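Local coordinates for glyoxylate-induced Protein (Pseudomonas aeruginosa, PDB 1SQ4) that is of uncertain function but, as a double-barrel cupin, may act as a ureidoglycine aminohydrolase, at residues N89-E100 with M112-G123. Residues are numbered along the deposited sequence; the frame is centred on the assembly and turned at random.
Sequences NAEAVLFVVEGE and MQPGGYAFIPPG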
loop_
_atom_site.group_PDB
_atom_site.type_symbol
_atom_site.label_atom_id
_atom_site.label_comp_id
_atom_site.label_asym_id
_atom_site.label_seq_id
_atom_site.Cartn_x
_atom_site.Cartn_y
_atom_site.Cartn_z
ATOM N N ASN A 89 15.364 -12.464 -39.760
ATOM C CA ASN A 89 16.314 -12.132 -38.702
ATOM C C ASN A 89 16.050 -12.900 -37.417
ATOM O O ASN A 89 16.815 -12.809 -36.456
ATOM C CB ASN A 89 16.285 -10.639 -38.395
ATOM C CG ASN A 89 16.710 -9.804 -39.564
ATOM O OD1 ASN A 89 15.877 -9.217 -40.259
ATOM N ND2 ASN A 89 18.016 -9.753 -39.806
ATOM N N ALA A 90 14.973 -13.667 -37.399
ATOM C CA ALA A 90 14.635 -14.433 -36.215
ATOM C C ALA A 90 15.509 -15.670 -36.012
ATOM O O ALA A 90 15.683 -16.489 -36.918
ATOM C CB ALA A 90 13.169 -14.846 -36.270
ATOM N N GLU A 91 16.080 -15.791 -34.821
ATOM C CA GLU A 91 16.882 -16.960 -34.487
ATOM C C GLU A 91 15.969 -17.726 -33.537
ATOM O O GLU A 91 15.031 -17.146 -32.988
ATOM C CB GLU A 91 18.183 -16.550 -33.796
ATOM C CG GLU A 91 17.991 -15.833 -32.479
ATOM C CD GLU A 91 19.304 -15.368 -31.864
ATOM O OE1 GLU A 91 19.521 -14.140 -31.802
ATOM O OE2 GLU A 91 20.118 -16.227 -31.436
ATOM N N ALA A 92 16.216 -19.017 -33.344
ATOM C CA ALA A 92 15.356 -19.794 -32.461
ATOM C C ALA A 92 16.031 -20.932 -31.696
ATOM O O ALA A 92 17.189 -21.287 -31.931
ATOM C CB ALA A 92 14.173 -20.360 -33.258
ATOM N N VAL A 93 15.265 -21.483 -30.764
ATOM C CA VAL A 93 15.679 -22.613 -29.966
ATOM C C VAL A 93 14.419 -23.450 -29.770
ATOM O O VAL A 93 13.402 -22.960 -29.265
ATOM C CB VAL A 93 16.227 -22.189 -28.594
ATOM C CG1 VAL A 93 16.484 -23.418 -27.745
ATOM C CG2 VAL A 93 17.509 -21.397 -28.765
ATOM N N LEU A 94 14.477 -24.702 -30.202
ATOM C CA LEU A 94 13.350 -25.614 -30.067
ATOM C C LEU A 94 13.673 -26.587 -28.951
ATOM O O LEU A 94 14.767 -27.159 -28.898
ATOM C CB LEU A 94 13.112 -26.371 -31.382
ATOM C CG LEU A 94 12.006 -25.925 -32.350
ATOM C CD1 LEU A 94 12.014 -24.429 -32.553
ATOM C CD2 LEU A 94 12.191 -26.643 -33.673
ATOM N N PHE A 95 12.717 -26.770 -28.052
ATOM C CA PHE A 95 12.907 -27.667 -26.929
ATOM C C PHE A 95 11.673 -28.520 -26.721
ATOM O O PHE A 95 10.681 -28.062 -26.148
ATOM C CB PHE A 95 13.176 -26.861 -25.664
ATOM C CG PHE A 95 13.420 -27.707 -24.460
ATOM C CD1 PHE A 95 14.571 -28.478 -24.369
ATOM C CD2 PHE A 95 12.479 -27.772 -23.439
ATOM C CE1 PHE A 95 14.781 -29.297 -23.276
ATOM C CE2 PHE A 95 12.685 -28.592 -22.338
ATOM C CZ PHE A 95 13.834 -29.360 -22.255
ATOM N N VAL A 96 11.732 -29.770 -27.161
ATOM C CA VAL A 96 10.579 -30.644 -27.022
ATOM C C VAL A 96 10.400 -31.174 -25.605
ATOM O O VAL A 96 11.347 -31.647 -24.981
ATOM C CB VAL A 96 10.667 -31.809 -28.017
ATOM C CG1 VAL A 96 11.999 -32.476 -27.875
ATOM C CG2 VAL A 96 9.535 -32.797 -27.772
ATOM N N VAL A 97 9.169 -31.083 -25.109
ATOM C CA VAL A 97 8.857 -31.544 -23.765
ATOM C C VAL A 97 7.964 -32.779 -23.744
ATOM O O VAL A 97 7.878 -33.470 -22.731
ATOM C CB VAL A 97 8.182 -30.437 -22.930
ATOM C CG1 VAL A 97 9.156 -29.307 -22.695
ATOM C CG2 VAL A 97 6.942 -29.932 -23.636
ATOM N N GLU A 98 7.294 -33.067 -24.851
ATOM C CA GLU A 98 6.437 -34.238 -24.891
ATOM C C GLU A 98 6.235 -34.651 -26.320
ATOM O O GLU A 98 5.988 -33.812 -27.187
ATOM C CB GLU A 98 5.092 -33.931 -24.260
ATOM C CG GLU A 98 4.259 -35.137 -23.934
ATOM C CD GLU A 98 2.979 -34.730 -23.256
ATOM O OE1 GLU A 98 1.999 -34.444 -23.971
ATOM O OE2 GLU A 98 2.961 -34.658 -22.007
ATOM N N GLY A 99 6.349 -35.953 -26.558
ATOM C CA GLY A 99 6.187 -36.481 -27.900
ATOM C C GLY A 99 7.483 -36.469 -28.691
ATOM O O GLY A 99 8.564 -36.244 -28.142
ATOM N N GLU A 100 7.374 -36.722 -29.990
ATOM C CA GLU A 100 8.538 -36.735 -30.861
ATOM C C GLU A 100 8.338 -35.765 -32.019
ATOM O O GLU A 100 7.333 -35.825 -32.725
ATOM C CB GLU A 100 8.772 -38.138 -31.408
ATOM C CG GLU A 100 9.950 -38.259 -32.364
ATOM C CD GLU A 100 9.863 -39.519 -33.220
ATOM O OE1 GLU A 100 9.484 -40.582 -32.667
ATOM O OE2 GLU A 100 10.180 -39.444 -34.434
HETATM N N MSE A 112 13.696 -35.693 -32.891
HETATM C CA MSE A 112 13.809 -35.138 -31.547
HETATM C C MSE A 112 12.855 -35.780 -30.546
HETATM O O MSE A 112 11.646 -35.812 -30.759
HETATM C CB MSE A 112 13.552 -33.630 -31.580
HETATM C CG MSE A 112 14.288 -32.904 -32.677
HETATM SE SE MSE A 112 14.420 -31.001 -32.375
HETATM C CE MSE A 112 12.782 -30.451 -33.214
ATOM N N GLN A 113 13.408 -36.286 -29.451
ATOM C CA GLN A 113 12.612 -36.909 -28.400
ATOM C C GLN A 113 12.467 -35.892 -27.279
ATOM O O GLN A 113 13.175 -34.888 -27.251
ATOM C CB GLN A 113 13.326 -38.141 -27.865
ATOM C CG GLN A 113 13.603 -39.201 -28.913
ATOM C CD GLN A 113 12.329 -39.749 -29.510
ATOM O OE1 GLN A 113 11.382 -40.088 -28.780
ATOM N NE2 GLN A 113 12.291 -39.856 -30.840
ATOM N N PRO A 114 11.539 -36.124 -26.341
ATOM C CA PRO A 114 11.417 -35.139 -25.264
ATOM C C PRO A 114 12.801 -34.932 -24.653
ATOM O O PRO A 114 13.510 -35.897 -24.344
ATOM C CB PRO A 114 10.427 -35.798 -24.312
ATOM C CG PRO A 114 9.519 -36.524 -25.264
ATOM C CD PRO A 114 10.518 -37.175 -26.207
ATOM N N GLY A 115 13.182 -33.667 -24.513
ATOM C CA GLY A 115 14.486 -33.322 -23.986
ATOM C C GLY A 115 15.329 -32.776 -25.126
ATOM O O GLY A 115 16.365 -32.147 -24.909
ATOM N N GLY A 116 14.861 -33.010 -26.352
ATOM C CA GLY A 116 15.569 -32.554 -27.539
ATOM C C GLY A 116 15.735 -31.054 -27.638
ATOM O O GLY A 116 14.763 -30.306 -27.539
ATOM N N TYR A 117 16.969 -30.612 -27.856
ATOM C CA TYR A 117 17.280 -29.183 -27.955
ATOM C C TYR A 117 17.812 -28.846 -29.347
ATOM O O TYR A 117 18.718 -29.498 -29.850
ATOM C CB TYR A 117 18.328 -28.837 -26.890
ATOM C CG TYR A 117 18.652 -27.366 -26.682
ATOM C CD1 TYR A 117 18.157 -26.673 -25.577
ATOM C CD2 TYR A 117 19.549 -26.708 -27.517
ATOM C CE1 TYR A 117 18.559 -25.370 -25.294
ATOM C CE2 TYR A 117 19.960 -25.407 -27.248
ATOM C CZ TYR A 117 19.465 -24.742 -26.129
ATOM O OH TYR A 117 19.919 -23.471 -25.844
ATOM N N ALA A 118 17.256 -27.816 -29.965
ATOM C CA ALA A 118 17.692 -27.434 -31.297
ATOM C C ALA A 118 17.867 -25.926 -31.437
ATOM O O ALA A 118 17.008 -25.155 -31.016
ATOM C CB ALA A 118 16.693 -27.948 -32.332
ATOM N N PHE A 119 18.995 -25.516 -32.011
ATOM C CA PHE A 119 19.288 -24.104 -32.228
ATOM C C PHE A 119 19.265 -23.823 -33.721
ATOM O O PHE A 119 19.989 -24.440 -34.508
ATOM C CB PHE A 119 20.654 -23.721 -31.657
ATOM C CG PHE A 119 21.054 -22.303 -31.966
ATOM C CD1 PHE A 119 21.960 -22.029 -32.985
ATOM C CD2 PHE A 119 20.464 -21.235 -31.292
ATOM C CE1 PHE A 119 22.262 -20.718 -33.333
ATOM C CE2 PHE A 119 20.760 -19.924 -31.635
ATOM C CZ PHE A 119 21.661 -19.667 -32.658
ATOM N N ILE A 120 18.427 -22.875 -34.103
ATOM C CA ILE A 120 18.272 -22.525 -35.493
ATOM C C ILE A 120 18.793 -21.126 -35.664
ATOM O O ILE A 120 18.323 -20.216 -35.010
ATOM C CB ILE A 120 16.799 -22.570 -35.865
ATOM C CG1 ILE A 120 16.229 -23.934 -35.486
ATOM C CG2 ILE A 120 16.605 -22.300 -37.330
ATOM C CD1 ILE A 120 14.765 -24.053 -35.791
ATOM N N PRO A 121 19.820 -20.946 -36.508
ATOM C CA PRO A 121 20.411 -19.624 -36.761
ATOM C C PRO A 121 19.511 -18.756 -37.638
ATOM O O PRO A 121 18.706 -19.265 -38.416
ATOM C CB PRO A 121 21.752 -19.960 -37.419
ATOM C CG PRO A 121 21.487 -21.270 -38.081
ATOM C CD PRO A 121 20.685 -22.011 -37.037
ATOM N N PRO A 122 19.653 -17.431 -37.535
ATOM C CA PRO A 122 18.835 -16.501 -38.315
ATOM C C PRO A 122 18.847 -16.744 -39.812
ATOM O O PRO A 122 19.901 -16.937 -40.407
ATOM C CB PRO A 122 19.400 -15.142 -37.927
ATOM C CG PRO A 122 20.831 -15.440 -37.677
ATOM C CD PRO A 122 20.801 -16.742 -36.927
ATOM N N GLY A 123 17.651 -16.738 -40.402
ATOM C CA GLY A 123 17.506 -16.960 -41.825
ATOM C C GLY A 123 17.715 -18.410 -42.231
ATOM O O GLY A 123 17.621 -18.750 -43.406
#
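V93 lays one methyl over a face of the Y117 ring in a CH-pi contact, CG1 lying 3.9 Å from the ring centroid. With CG1 anti to the backbone N (chi1 173°), the other methyl, CG2, is left beside that N, where it meets the F119 ring at its edge, 3.9 Å from CD2. The E91 carboxylate reaches that edge too, OE2 3.8 Å from F119 CE2, its plane steeply inclined to the ring. On the opposite face of the sheet, L94 CB packs against A118 CB, A92 against I120, and the selenomethionine M112 swings its CE to 3.9 Å from L94 CD2, the two side chains crossing at about a right angle. Strands 90-98 and 116-120 are antiparallel neighbours in one sheet of the N-terminal cupin barrel, with A92–I120 and L94–A118 as hydrogen-bonded pairs. Beyond them V96 N donates a hydrogen bond to G116 O, and V96 O accepts G115 N at 2.8 Å, tying in the type II turn Q113–G116. Strand 136-144 flanks 90-98 on its other edge, where V97 and E98 form a classic bulge facing R137. M191 and V193 of strand 191-198 cover V93, while Y117 stacks on F181 and hydrogen-bonds through OH to V193 O.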